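Local coordinates for protein muramidase (Sodiomyces alcalophilus, PDB 6ZM8) that hydrolyses the glycan strands of bacterial peptidoglycan as a fungal GH25 muramidase, a lysozyme-type glycoside hydrolase, at residues D119-Y124 with N149-R154; L94-N99 with S111-W116; H60-A65 with A70-Y75; L157-Y162 with T168-W173. All blocks are in the same frame, centred on the assembly; numbering follows the deposited sequence.

Contact 1: residues D119-Y124 with N149-R154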
loop_
_atom_site.group_PDB
_atom_site.type_symbol
_atom_site.label_atom_id
_atom_site.label_comp_id
_atom_site.label_asym_id
_atom_site.label_seq_id
_atom_site.Cartn_x
_atom_site.Cartn_y
_atom_site.Cartn_z
ATOM N N ASP A 119 9.375 -2.115 -12.986
ATOM C CA ASP A 119 8.413 -2.634 -13.947
ATOM C C ASP A 119 6.983 -2.532 -13.384
ATOM O O ASP A 119 6.046 -2.135 -14.091
ATOM C CB ASP A 119 8.793 -4.074 -14.306
ATOM C CG ASP A 119 8.125 -4.622 -15.541
ATOM O OD1 ASP A 119 7.748 -3.860 -16.422
ATOM O OD2 ASP A 119 8.049 -5.888 -15.610
ATOM N N PHE A 120 6.807 -2.881 -12.117
ATOM C CA PHE A 120 5.480 -2.744 -11.500
ATOM C C PHE A 120 5.020 -1.282 -11.512
ATOM O O PHE A 120 3.888 -0.975 -11.911
ATOM C CB PHE A 120 5.508 -3.304 -10.066
ATOM C CG PHE A 120 4.142 -3.290 -9.423
ATOM C CD1 PHE A 120 3.602 -2.125 -8.880
ATOM C CD2 PHE A 120 3.386 -4.457 -9.369
ATOM C CE1 PHE A 120 2.319 -2.120 -8.334
ATOM C CE2 PHE A 120 2.112 -4.457 -8.794
ATOM C CZ PHE A 120 1.582 -3.287 -8.288
ATOM N N VAL A 121 5.861 -0.380 -11.018
ATOM C CA VAL A 121 5.340 0.986 -10.830
ATOM C C VAL A 121 5.163 1.697 -12.185
ATOM O O VAL A 121 4.264 2.511 -12.315
ATOM C CB VAL A 121 6.189 1.817 -9.844
ATOM C CG1 VAL A 121 6.382 1.077 -8.520
ATOM C CG2 VAL A 121 7.530 2.214 -10.404
ATOM N N THR A 122 6.058 1.463 -13.163
ATOM C CA THR A 122 5.865 2.051 -14.482
ATOM C C THR A 122 4.600 1.502 -15.127
ATOM O O THR A 122 3.822 2.251 -15.739
ATOM C CB THR A 122 7.109 1.799 -15.341
ATOM O OG1 THR A 122 8.193 2.537 -14.817
ATOM C CG2 THR A 122 6.911 2.203 -16.781
ATOM N N THR A 123 4.384 0.194 -15.023
ATOM C CA THR A 123 3.194 -0.412 -15.625
ATOM C C THR A 123 1.923 0.107 -14.952
ATOM O O THR A 123 0.949 0.470 -15.622
ATOM C CB THR A 123 3.293 -1.935 -15.582
ATOM O OG1 THR A 123 4.461 -2.357 -16.304
ATOM C CG2 THR A 123 2.077 -2.589 -16.218
ATOM N N TYR A 124 1.925 0.143 -13.617
ATOM C CA TYR A 124 0.747 0.622 -12.898
ATOM C C TYR A 124 0.405 2.070 -13.306
ATOM O O TYR A 124 -0.748 2.411 -13.495
ATOM C CB TYR A 124 0.987 0.498 -11.382
ATOM C CG TYR A 124 -0.240 0.886 -10.578
ATOM C CD1 TYR A 124 -1.292 -0.007 -10.398
ATOM C CD2 TYR A 124 -0.347 2.156 -10.021
ATOM C CE1 TYR A 124 -2.428 0.354 -9.693
ATOM C CE2 TYR A 124 -1.481 2.527 -9.305
ATOM C CZ TYR A 124 -2.529 1.627 -9.146
ATOM O OH TYR A 124 -3.636 2.047 -8.457
ATOM N N ASN A 149 17.225 4.536 -3.871
ATOM C CA ASN A 149 16.481 5.803 -3.882
ATOM C C ASN A 149 15.652 5.984 -5.157
ATOM O O ASN A 149 15.105 7.066 -5.346
ATOM C CB ASN A 149 17.395 6.993 -3.680
ATOM C CG ASN A 149 18.355 7.192 -4.809
ATOM O OD1 ASN A 149 18.273 6.571 -5.851
ATOM N ND2 ASN A 149 19.298 8.120 -4.598
ATOM N N ARG A 150 15.526 4.962 -5.995
ATOM C CA ARG A 150 15.016 5.148 -7.358
ATOM C C ARG A 150 13.557 5.530 -7.437
ATOM O O ARG A 150 13.138 6.037 -8.471
ATOM C CB ARG A 150 15.332 3.925 -8.207
ATOM C CG ARG A 150 16.851 4.015 -8.524
ATOM C CD ARG A 150 17.381 3.251 -9.700
ATOM N NE ARG A 150 16.271 2.594 -10.377
ATOM C CZ ARG A 150 15.923 2.640 -11.653
ATOM N NH1 ARG A 150 16.604 3.345 -12.565
ATOM N NH2 ARG A 150 14.825 1.966 -11.969
ATOM N N PHE A 151 12.774 5.249 -6.403
ATOM C CA PHE A 151 11.314 5.411 -6.473
ATOM C C PHE A 151 10.826 6.595 -5.652
ATOM O O PHE A 151 9.637 6.927 -5.765
ATOM C CB PHE A 151 10.615 4.132 -6.010
ATOM C CG PHE A 151 11.135 2.960 -6.792
ATOM C CD1 PHE A 151 10.824 2.799 -8.135
ATOM C CD2 PHE A 151 11.990 2.057 -6.208
ATOM C CE1 PHE A 151 11.428 1.798 -8.887
ATOM C CE2 PHE A 151 12.588 1.049 -6.973
ATOM C CZ PHE A 151 12.301 0.924 -8.301
ATOM N N ALA A 152 11.669 7.232 -4.846
ATOM C CA ALA A 152 11.177 8.190 -3.861
ATOM C C ALA A 152 10.537 9.434 -4.475
ATOM O O ALA A 152 9.607 9.992 -3.891
ATOM C CB ALA A 152 12.290 8.598 -2.926
ATOM N N ASN A 153 10.973 9.838 -5.668
ATOM C CA ASN A 153 10.435 11.051 -6.320
ATOM C C ASN A 153 9.183 10.769 -7.173
ATOM O O ASN A 153 8.670 11.637 -7.882
ATOM C CB ASN A 153 11.505 11.641 -7.230
ATOM C CG ASN A 153 11.064 12.920 -7.884
ATOM O OD1 ASN A 153 10.681 13.891 -7.221
ATOM N ND2 ASN A 153 11.145 12.947 -9.191
ATOM N N ARG A 154 8.728 9.565 -7.171
ATOM C CA ARG A 154 7.453 9.207 -7.786
ATOM C C ARG A 154 6.445 8.609 -6.805
ATOM O O ARG A 154 5.255 8.899 -6.887
ATOM C CB ARG A 154 7.661 8.193 -8.925
ATOM C CG ARG A 154 8.291 8.807 -10.165
ATOM C CD ARG A 154 8.697 7.764 -11.197
ATOM N NE ARG A 154 9.800 6.972 -10.690
ATOM C CZ ARG A 154 10.192 5.799 -11.213
ATOM N NH1 ARG A 154 9.526 5.290 -12.253
ATOM N NH2 ARG A 154 11.224 5.163 -10.719
#
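Val121 and Phe151 mark the closest approach of the two backbones, their CA atoms 8.6 Å apart: residues 119-124 are a middle piece of helix 110-128, while 149-154 form an irregular loop that starts with a type I beta turn from Asn149 to Ala152. No hydrogen bond joins the segments, and side chains span the gap. In the conformer given, one of two, Val121 CG2 does most of the touching, 4.0 Å from Phe151 CD1 at an oblique angle to the ring and 4.1 Å from Arg154 NH1. With chi1 at -53°, Val121 places CG2 between its own backbone N and carbonyl carbon, on the flank turned to the loop. Thr122 OG1 lies at the guanidinium edge of Arg154, near its plane, but 4.0 Å from NH1. Polar bonds and a cation-pi contact with Trp131 hold that guanidinium: Arg154 NH2 donates to Arg150 O at 3.1 Å, nearly straight at 166° and in the guanidinium plane although well above the carbonyl plane, and NH1 forms a salt bridge with Glu118, one turn back from Thr122. Glu118 also pairs with Arg150, so one carboxylate ties both arginines to the helix. This is peripheral packing in a TIM-barrel-type fold, where the loop leading into strand 157-160 lies against an outer helix.

Contact 2: residues L94-N99 with S111-W116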
loop_
_atom_site.group_PDB
_atom_site.type_symbol
_atom_site.label_atom_id
_atom_site.label_comp_id
_atom_site.label_asym_id
_atom_site.label_seq_id
_atom_site.Cartn_x
_atom_site.Cartn_y
_atom_site.Cartn_z
ATOM N N LEU A 94 1.829 -0.928 -3.530
ATOM C CA LEU A 94 2.648 -2.117 -3.711
ATOM C C LEU A 94 3.207 -2.503 -2.333
ATOM O O LEU A 94 4.037 -1.775 -1.781
ATOM C CB LEU A 94 3.785 -1.813 -4.673
ATOM C CG LEU A 94 4.768 -2.966 -4.877
ATOM C CD1 LEU A 94 4.095 -4.175 -5.524
ATOM C CD2 LEU A 94 5.946 -2.503 -5.713
ATOM N N ASP A 95 2.759 -3.652 -1.805
ATOM C CA ASP A 95 3.262 -4.184 -0.530
ATOM C C ASP A 95 4.421 -5.112 -0.885
ATOM O O ASP A 95 4.211 -6.255 -1.350
ATOM C CB ASP A 95 2.107 -4.889 0.165
ATOM C CG ASP A 95 2.465 -5.630 1.418
ATOM O OD1 ASP A 95 3.662 -5.661 1.765
ATOM O OD2 ASP A 95 1.541 -6.186 2.045
ATOM N N ILE A 96 5.630 -4.581 -0.722
ATOM C CA ILE A 96 6.864 -5.228 -1.150
ATOM C C ILE A 96 7.739 -5.429 0.105
ATOM O O ILE A 96 8.304 -4.465 0.654
ATOM C CB ILE A 96 7.531 -4.470 -2.318
ATOM C CG1 ILE A 96 8.847 -5.101 -2.737
ATOM C CG2 ILE A 96 7.750 -2.984 -2.050
ATOM C CD1 ILE A 96 8.749 -6.493 -3.295
ATOM N N GLU A 97 7.756 -6.662 0.589
ATOM C CA GLU A 97 8.286 -6.960 1.902
ATOM C C GLU A 97 8.743 -8.425 1.947
ATOM O O GLU A 97 8.726 -9.144 0.959
ATOM C CB GLU A 97 7.213 -6.706 2.986
ATOM C CG GLU A 97 6.031 -7.653 2.860
ATOM C CD GLU A 97 5.080 -7.508 4.046
ATOM O OE1 GLU A 97 5.307 -8.206 5.068
ATOM O OE2 GLU A 97 4.103 -6.770 3.961
ATOM N N TYR A 98 9.093 -8.852 3.159
ATOM C CA TYR A 98 9.683 -10.176 3.415
ATOM C C TYR A 98 8.880 -11.275 2.719
ATOM O O TYR A 98 7.663 -11.417 2.883
ATOM C CB TYR A 98 9.672 -10.480 4.930
ATOM C CG TYR A 98 10.112 -9.310 5.785
ATOM C CD1 TYR A 98 11.450 -9.097 6.104
ATOM C CD2 TYR A 98 9.177 -8.393 6.253
ATOM C CE1 TYR A 98 11.836 -7.984 6.839
ATOM C CE2 TYR A 98 9.548 -7.306 6.997
ATOM C CZ TYR A 98 10.872 -7.090 7.288
ATOM O OH TYR A 98 11.159 -5.972 8.039
ATOM N N ASN A 99 9.612 -12.139 2.019
ATOM C CA ASN A 99 8.985 -13.344 1.452
ATOM C C ASN A 99 8.299 -14.160 2.554
ATOM O O ASN A 99 8.960 -14.553 3.519
ATOM C CB ASN A 99 10.099 -14.143 0.811
ATOM C CG ASN A 99 9.629 -15.391 0.084
ATOM O OD1 ASN A 99 8.431 -15.709 0.026
ATOM N ND2 ASN A 99 10.605 -16.090 -0.485
ATOM N N SER A 111 19.732 -5.454 -7.656
ATOM C CA SER A 111 19.427 -4.744 -8.881
ATOM C C SER A 111 18.248 -5.377 -9.623
ATOM O O SER A 111 17.421 -4.672 -10.198
ATOM C CB SER A 111 20.684 -4.675 -9.744
ATOM O OG SER A 111 21.152 -5.975 -10.093
ATOM N N ALA A 112 18.131 -6.719 -9.601
ATOM C CA ALA A 112 16.985 -7.359 -10.214
ATOM C C ALA A 112 15.702 -6.949 -9.473
ATOM O O ALA A 112 14.635 -6.794 -10.097
ATOM C CB ALA A 112 17.108 -8.862 -10.264
ATOM N N MET A 113 15.772 -6.833 -8.163
ATOM C CA MET A 113 14.600 -6.427 -7.388
ATOM C C MET A 113 14.192 -4.991 -7.738
ATOM O O MET A 113 13.011 -4.695 -7.910
ATOM C CB MET A 113 14.900 -6.569 -5.894
ATOM C CG MET A 113 13.683 -6.269 -5.021
ATOM S SD MET A 113 12.300 -7.385 -5.201
ATOM C CE MET A 113 12.937 -8.790 -4.292
ATOM N N VAL A 114 15.182 -4.087 -7.842
ATOM C CA VAL A 114 14.881 -2.722 -8.273
ATOM C C VAL A 114 14.212 -2.746 -9.642
ATOM O O VAL A 114 13.221 -2.039 -9.868
ATOM C CB VAL A 114 16.156 -1.874 -8.265
ATOM C CG1 VAL A 114 15.954 -0.533 -8.970
ATOM C CG2 VAL A 114 16.643 -1.646 -6.841
ATOM N N ASN A 115 14.726 -3.550 -10.584
ATOM C CA ASN A 115 14.106 -3.605 -11.893
ATOM C C ASN A 115 12.666 -4.134 -11.817
ATOM O O ASN A 115 11.803 -3.662 -12.578
ATOM C CB ASN A 115 14.914 -4.511 -12.846
ATOM C CG ASN A 115 16.269 -3.955 -13.218
ATOM O OD1 ASN A 115 16.580 -2.796 -12.953
ATOM N ND2 ASN A 115 17.060 -4.813 -13.842
ATOM N N TRP A 116 12.415 -5.109 -10.968
ATOM C CA TRP A 116 11.079 -5.670 -10.828
ATOM C C TRP A 116 10.106 -4.596 -10.336
ATOM O O TRP A 116 9.010 -4.421 -10.860
ATOM C CB TRP A 116 11.135 -6.874 -9.861
ATOM C CG TRP A 116 9.870 -7.646 -9.792
ATOM C CD1 TRP A 116 9.623 -8.799 -10.479
ATOM C CD2 TRP A 116 8.670 -7.326 -9.069
ATOM N NE1 TRP A 116 8.329 -9.225 -10.224
ATOM C CE2 TRP A 116 7.730 -8.344 -9.382
ATOM C CE3 TRP A 116 8.282 -6.320 -8.182
ATOM C CZ2 TRP A 116 6.439 -8.349 -8.859
ATOM C CZ3 TRP A 116 6.994 -6.313 -7.663
ATOM C CH2 TRP A 116 6.086 -7.318 -8.021
#
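Apolar packing of a strand end against the helix that follows it makes up this buried contact: residues 94-99 run from strand 93-95 into a loop, and residues 111-116 belong to helix 110-128. The backbones stay well apart, 10.0 Å between the CA atoms of Ile96 and Met113, and long side chains fill the interval without any hydrogen bond between the segments. Leu94 and Ile96 both point toward the helix, as alternate residues of an extended chain do. Leu94 CD1 comes to 4.2 Å from Trp116 CZ3, meeting the indole at its edge, near the ring plane. Trp116 reaches this place because its CG lies anti to the backbone N (chi1 -172°), which carries the six-membered ring in toward the sheet; at the other end of the indole NE1 is held by Ser67 O. The Ile96 and Met113 side chains run antiparallel alongside one another, Ile96 CD1 lying 4.1 Å from Met113 SD. Trp140 of helix 138-145 touches both Ile96 and Met113, extending the apolar layer to the next helix. Strand 93-95, helix 110-128 and strand 133-136 form a beta-alpha-beta unit, and the contact is the helix-on-sheet packing of such a unit in the TIM-barrel clan to which GH25 enzymes belong.

Contact 3: residues H60-A65 with A70-Y75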
loop_
_atom_site.group_PDB
_atom_site.type_symbol
_atom_site.label_atom_id
_atom_site.label_comp_id
_atom_site.label_asym_id
_atom_site.label_seq_id
_atom_site.Cartn_x
_atom_site.Cartn_y
_atom_site.Cartn_z
ATOM N N HIS A 60 -1.516 -4.536 -3.177
ATOM C CA HIS A 60 -1.083 -5.765 -3.846
ATOM C C HIS A 60 0.107 -6.330 -3.101
ATOM O O HIS A 60 1.112 -5.622 -2.892
ATOM C CB HIS A 60 -0.602 -5.398 -5.272
ATOM C CG HIS A 60 -0.050 -6.592 -5.988
ATOM N ND1 HIS A 60 -0.899 -7.561 -6.518
ATOM C CD2 HIS A 60 1.242 -6.971 -6.174
ATOM C CE1 HIS A 60 -0.107 -8.479 -7.039
ATOM N NE2 HIS A 60 1.194 -8.180 -6.824
ATOM N N PHE A 61 0.055 -7.615 -2.723
ATOM C CA PHE A 61 1.209 -8.271 -2.115
ATOM C C PHE A 61 2.119 -8.819 -3.218
ATOM O O PHE A 61 1.759 -9.765 -3.950
ATOM C CB PHE A 61 0.790 -9.362 -1.128
ATOM C CG PHE A 61 1.971 -9.854 -0.317
ATOM C CD1 PHE A 61 2.885 -10.777 -0.809
ATOM C CD2 PHE A 61 2.224 -9.296 0.912
ATOM C CE1 PHE A 61 4.017 -11.136 -0.077
ATOM C CE2 PHE A 61 3.329 -9.669 1.651
ATOM C CZ PHE A 61 4.231 -10.584 1.162
ATOM N N ALA A 62 3.295 -8.204 -3.349
ATOM C CA ALA A 62 4.246 -8.563 -4.382
ATOM C C ALA A 62 4.801 -9.984 -4.180
ATOM O O ALA A 62 5.156 -10.370 -3.071
ATOM C CB ALA A 62 5.417 -7.612 -4.348
ATOM N N GLN A 63 4.959 -10.671 -5.315
ATOM C CA GLN A 63 5.637 -11.976 -5.359
ATOM C C GLN A 63 6.702 -11.903 -6.446
ATOM O O GLN A 63 6.463 -12.335 -7.584
ATOM C CB GLN A 63 4.624 -13.105 -5.593
ATOM C CG GLN A 63 3.788 -13.383 -4.354
ATOM C CD GLN A 63 4.541 -14.108 -3.244
ATOM O OE1 GLN A 63 5.717 -14.449 -3.401
ATOM N NE2 GLN A 63 3.850 -14.336 -2.129
ATOM N N PRO A 64 7.861 -11.312 -6.164
ATOM C CA PRO A 64 8.790 -10.958 -7.248
ATOM C C PRO A 64 9.418 -12.122 -7.991
ATOM O O PRO A 64 9.936 -11.887 -9.096
ATOM C CB PRO A 64 9.856 -10.085 -6.588
ATOM C CG PRO A 64 9.081 -9.443 -5.436
ATOM C CD PRO A 64 8.223 -10.581 -4.918
ATOM N N ALA A 65 9.423 -13.322 -7.417
ATOM C CA ALA A 65 9.968 -14.477 -8.118
ATOM C C ALA A 65 8.930 -15.171 -9.003
ATOM O O ALA A 65 9.333 -16.007 -9.805
ATOM C CB ALA A 65 10.616 -15.459 -7.163
ATOM N N ALA A 70 5.336 -6.147 -14.287
ATOM C CA ALA A 70 4.268 -5.684 -15.188
ATOM C C ALA A 70 3.052 -6.590 -15.075
ATOM O O ALA A 70 1.916 -6.117 -15.049
ATOM C CB ALA A 70 4.766 -5.628 -16.623
ATOM N N ALA A 71 3.269 -7.920 -15.051
ATOM C CA ALA A 71 2.132 -8.839 -14.984
ATOM C C ALA A 71 1.356 -8.616 -13.697
ATOM O O ALA A 71 0.114 -8.672 -13.670
ATOM C CB ALA A 71 2.597 -10.285 -15.081
ATOM N N GLN A 72 2.070 -8.384 -12.594
ATOM C CA GLN A 72 1.383 -8.173 -11.315
ATOM C C GLN A 72 0.691 -6.802 -11.270
ATOM O O GLN A 72 -0.391 -6.705 -10.681
ATOM C CB GLN A 72 2.356 -8.390 -10.154
ATOM C CG GLN A 72 2.541 -9.896 -9.964
ATOM C CD GLN A 72 3.475 -10.316 -8.854
ATOM O OE1 GLN A 72 3.410 -9.796 -7.727
ATOM N NE2 GLN A 72 4.307 -11.284 -9.158
ATOM N N ALA A 73 1.285 -5.773 -11.890
ATOM C CA ALA A 73 0.591 -4.494 -11.945
ATOM C C ALA A 73 -0.700 -4.603 -12.752
ATOM O O ALA A 73 -1.721 -4.019 -12.367
ATOM C CB ALA A 73 1.503 -3.436 -12.555
ATOM N N ARG A 74 -0.670 -5.332 -13.873
ATOM C CA ARG A 74 -1.891 -5.525 -14.663
ATOM C C ARG A 74 -2.934 -6.276 -13.850
ATOM O O ARG A 74 -4.134 -5.936 -13.885
ATOM C CB ARG A 74 -1.603 -6.309 -15.957
ATOM C CG ARG A 74 -0.914 -5.514 -17.028
ATOM C CD ARG A 74 -0.771 -6.277 -18.353
ATOM N NE ARG A 74 0.304 -7.266 -18.322
ATOM C CZ ARG A 74 1.627 -7.034 -18.621
ATOM N NH1 ARG A 74 1.969 -5.777 -18.881
ATOM N NH2 ARG A 74 2.519 -7.978 -18.522
ATOM N N TYR A 75 -2.536 -7.341 -13.171
ATOM C CA TYR A 75 -3.484 -8.139 -12.383
ATOM C C TYR A 75 -4.107 -7.283 -11.278
ATOM O O TYR A 75 -5.320 -7.296 -11.062
ATOM C CB TYR A 75 -2.757 -9.352 -11.811
ATOM C CG TYR A 75 -3.656 -10.312 -11.084
ATOM C CD1 TYR A 75 -4.602 -11.045 -11.749
ATOM C CD2 TYR A 75 -3.545 -10.516 -9.720
ATOM C CE1 TYR A 75 -5.414 -11.981 -11.097
ATOM C CE2 TYR A 75 -4.339 -11.427 -9.044
ATOM C CZ TYR A 75 -5.253 -12.177 -9.736
ATOM O OH TYR A 75 -5.985 -13.107 -9.054
#
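Ala62 and Gln72 bring the backbones to within 7.5 Å, CA to CA, where the chain leaves strand 55-61 and passes helix 69-78. The Gln72 side chain is straight about CB-CG (chi2 180°), which carries its amide across the gap into three hydrogen bonds to the strand side. Its OE1 accepts two, both in the carbonyl plane and on lone pairs: one from His60 NE2 at 2.9 Å, almost straight at 176° and in the imidazole plane, the other from the backbone Gln63 N at 3.0 Å. Gln72 NE2 in turn donates to Gln63 O at 2.9 Å, from above that carbonyl plane. Gripping both N and O of Gln63, the glutamine imitates a backbone partner for the chain beyond the strand end, and the bonds fix which way its amide is flipped. The His60 ring, 54° from the amide plane, is held at its other nitrogen by Thr32 OG1; a fourth amide bond, from outside the segments, joins Gln72 NE2 and Ser67 OG. Such polar pinning joins strand and helix in the beta-alpha-beta unit of strand 55-61, helix 69-78 and strand 93-95.

Contact 4: residues L157-Y162 with T168-W173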
loop_
_atom_site.group_PDB
_atom_site.type_symbol
_atom_site.label_atom_id
_atom_site.label_comp_id
_atom_site.label_asym_id
_atom_site.label_seq_id
_atom_site.Cartn_x
_atom_site.Cartn_y
_atom_site.Cartn_z
ATOM N N LEU A 157 5.735 7.002 0.191
ATOM C CA LEU A 157 6.170 5.926 1.083
ATOM C C LEU A 157 5.125 5.630 2.148
ATOM O O LEU A 157 4.668 6.527 2.863
ATOM C CB LEU A 157 7.463 6.367 1.778
ATOM C CG LEU A 157 8.030 5.363 2.796
ATOM C CD1 LEU A 157 8.471 4.060 2.122
ATOM C CD2 LEU A 157 9.191 6.029 3.538
ATOM N N TRP A 158 4.832 4.336 2.279
ATOM C CA TRP A 158 4.022 3.788 3.373
ATOM C C TRP A 158 4.976 2.875 4.168
ATOM O O TRP A 158 5.291 1.769 3.739
ATOM C CB TRP A 158 2.820 3.056 2.802
ATOM C CG TRP A 158 1.879 2.464 3.791
ATOM C CD1 TRP A 158 1.875 2.563 5.152
ATOM C CD2 TRP A 158 0.748 1.643 3.444
ATOM N NE1 TRP A 158 0.818 1.835 5.683
ATOM C CE2 TRP A 158 0.124 1.258 4.649
ATOM C CE3 TRP A 158 0.260 1.146 2.227
ATOM C CZ2 TRP A 158 -0.962 0.380 4.682
ATOM C CZ3 TRP A 158 -0.801 0.249 2.252
ATOM C CH2 TRP A 158 -1.398 -0.121 3.472
ATOM N N ILE A 159 5.492 3.415 5.266
ATOM C CA ILE A 159 6.539 2.726 6.025
ATOM C C ILE A 159 5.912 1.999 7.208
ATOM O O ILE A 159 5.029 2.558 7.865
ATOM C CB ILE A 159 7.618 3.735 6.461
ATOM C CG1 ILE A 159 8.897 3.058 6.942
ATOM C CG2 ILE A 159 7.114 4.761 7.481
ATOM C CD1 ILE A 159 9.628 2.301 5.855
ATOM N N ALA A 160 6.411 0.812 7.508
ATOM C CA ALA A 160 5.925 0.052 8.654
ATOM C C ALA A 160 7.015 -0.010 9.739
ATOM O O ALA A 160 8.139 -0.435 9.475
ATOM C CB ALA A 160 5.498 -1.334 8.267
ATOM N N ARG A 161 6.617 0.360 10.960
ATOM C CA ARG A 161 7.486 0.195 12.133
ATOM C C ARG A 161 6.589 0.342 13.370
ATOM O O ARG A 161 6.035 1.429 13.600
ATOM C CB ARG A 161 8.605 1.217 12.195
ATOM C CG ARG A 161 9.559 0.939 13.358
ATOM C CD ARG A 161 10.534 2.048 13.604
ATOM N NE ARG A 161 11.551 1.649 14.533
ATOM C CZ ARG A 161 12.101 2.459 15.382
ATOM N NH1 ARG A 161 11.698 3.682 15.620
ATOM N NH2 ARG A 161 13.160 2.062 16.043
ATOM N N TYR A 162 6.456 -0.717 14.136
ATOM C CA TYR A 162 5.543 -0.692 15.290
ATOM C C TYR A 162 6.373 -0.285 16.504
ATOM O O TYR A 162 6.960 -1.114 17.212
ATOM C CB TYR A 162 4.836 -2.029 15.495
ATOM C CG TYR A 162 4.081 -2.542 14.299
ATOM C CD1 TYR A 162 3.791 -1.738 13.177
ATOM C CD2 TYR A 162 3.677 -3.850 14.261
ATOM C CE1 TYR A 162 3.148 -2.261 12.078
ATOM C CE2 TYR A 162 3.034 -4.390 13.161
ATOM C CZ TYR A 162 2.787 -3.594 12.053
ATOM O OH TYR A 162 2.169 -4.166 10.989
ATOM N N THR A 168 14.131 5.464 11.051
ATOM C CA THR A 168 14.865 5.862 9.844
ATOM C C THR A 168 14.077 5.411 8.616
ATOM O O THR A 168 13.571 4.279 8.576
ATOM C CB THR A 168 16.270 5.294 9.862
ATOM O OG1 THR A 168 16.901 5.889 11.000
ATOM C CG2 THR A 168 17.040 5.612 8.599
ATOM N N LEU A 169 13.995 6.273 7.598
ATOM C CA LEU A 169 13.290 5.957 6.363
ATOM C C LEU A 169 14.264 5.361 5.360
ATOM O O LEU A 169 15.480 5.573 5.450
ATOM C CB LEU A 169 12.651 7.219 5.783
ATOM C CG LEU A 169 11.715 7.967 6.745
ATOM C CD1 LEU A 169 11.095 9.143 6.024
ATOM C CD2 LEU A 169 10.618 7.063 7.298
ATOM N N PRO A 170 13.754 4.639 4.353
ATOM C CA PRO A 170 14.619 4.180 3.280
ATOM C C PRO A 170 15.196 5.364 2.514
ATOM O O PRO A 170 14.638 6.453 2.450
ATOM C CB PRO A 170 13.668 3.350 2.392
ATOM C CG PRO A 170 12.456 3.052 3.253
ATOM C CD PRO A 170 12.361 4.261 4.161
ATOM N N ASN A 171 16.344 5.094 1.906
ATOM C CA ASN A 171 17.070 6.104 1.131
ATOM C C ASN A 171 16.192 6.748 0.064
ATOM O O ASN A 171 15.481 6.066 -0.680
ATOM C CB ASN A 171 18.257 5.396 0.481
ATOM C CG ASN A 171 19.212 6.281 -0.280
ATOM O OD1 ASN A 171 19.408 7.420 0.095
ATOM N ND2 ASN A 171 19.801 5.730 -1.303
ATOM N N GLY A 172 16.277 8.076 0.007
ATOM C CA GLY A 172 15.583 8.848 -1.021
ATOM C C GLY A 172 14.368 9.580 -0.511
ATOM O O GLY A 172 14.019 10.640 -1.030
ATOM N N TRP A 173 13.665 9.012 0.470
ATOM C CA TRP A 173 12.453 9.644 0.968
ATOM C C TRP A 173 12.776 10.604 2.113
ATOM O O TRP A 173 13.344 10.199 3.134
ATOM C CB TRP A 173 11.441 8.603 1.460
ATOM C CG TRP A 173 10.676 7.915 0.380
ATOM C CD1 TRP A 173 9.577 8.429 -0.254
ATOM C CD2 TRP A 173 10.875 6.604 -0.186
ATOM N NE1 TRP A 173 9.071 7.526 -1.149
ATOM C CE2 TRP A 173 9.830 6.390 -1.117
ATOM C CE3 TRP A 173 11.812 5.577 0.027
ATOM C CZ2 TRP A 173 9.688 5.189 -1.812
ATOM C CZ3 TRP A 173 11.670 4.388 -0.673
ATOM C CH2 TRP A 173 10.610 4.196 -1.572
#
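Trp173 turns CG anti to its carbonyl carbon (chi1 -78°), which sets one face of the indole under Leu157 CB, while Leu157 chi1 (178°) sends CG and its methyls onward to the proline. Leu157 CB sits 3.5 Å from the centroid of the five-membered ring of Trp173, 11° off the ring normal, a CH-pi contact over the face. The ring edge serves a separate purpose: Trp173 NE1 is hydrogen-bonded to Cys155 O, which ties the indole to the chain just ahead of the strand. Farther along Leu157, CD2 meets the CD corner of the Pro170 ring at 3.7 Å. Two residues on, Ile159 points to the same side, and its CD1 ends against the same ring carbon, 3.8 Å from Pro170 CD. Leu169 CD2 fits against both strand residues, 4.2 Å from Leu157 CD2 and 4.2 Å from Ile159 CG2. A type II turn from Pro170 to Trp173, with Gly172 at positive phi, brings proline and tryptophan round to the strand together. The segment 168-173 thus covers one side of strand 157-160, which runs between strands 133-136 and 178-182 in the sheet, and helix 138-145 adjoins the cluster through Thr138 on Ile159 and Pro170, and Trp141 on Pro170.

In the fold
Contacts 2, 3 and 4 are buried, whereas contact 1 is only partly so. Contacts 1 and 2 share helix 110-128, and their residues touch where Phe120 packs on Leu94. Contacts 2 and 3 adjoin in the sheet, their strands 93-95 and 55-61 running parallel as neighbours, with Asp95 bonded through its backbone to His60 and Ala62. Contact 4 reaches that sheet too, but its centre lies about 21 Å from that of contact 3; it meets contact 1 where Ala152 packs on Gly172. Chemistry divides them: contact 3 is polar, contacts 2 and 4 apolar, and contact 1 combines sparse apolar touches with charges anchored outside its segments.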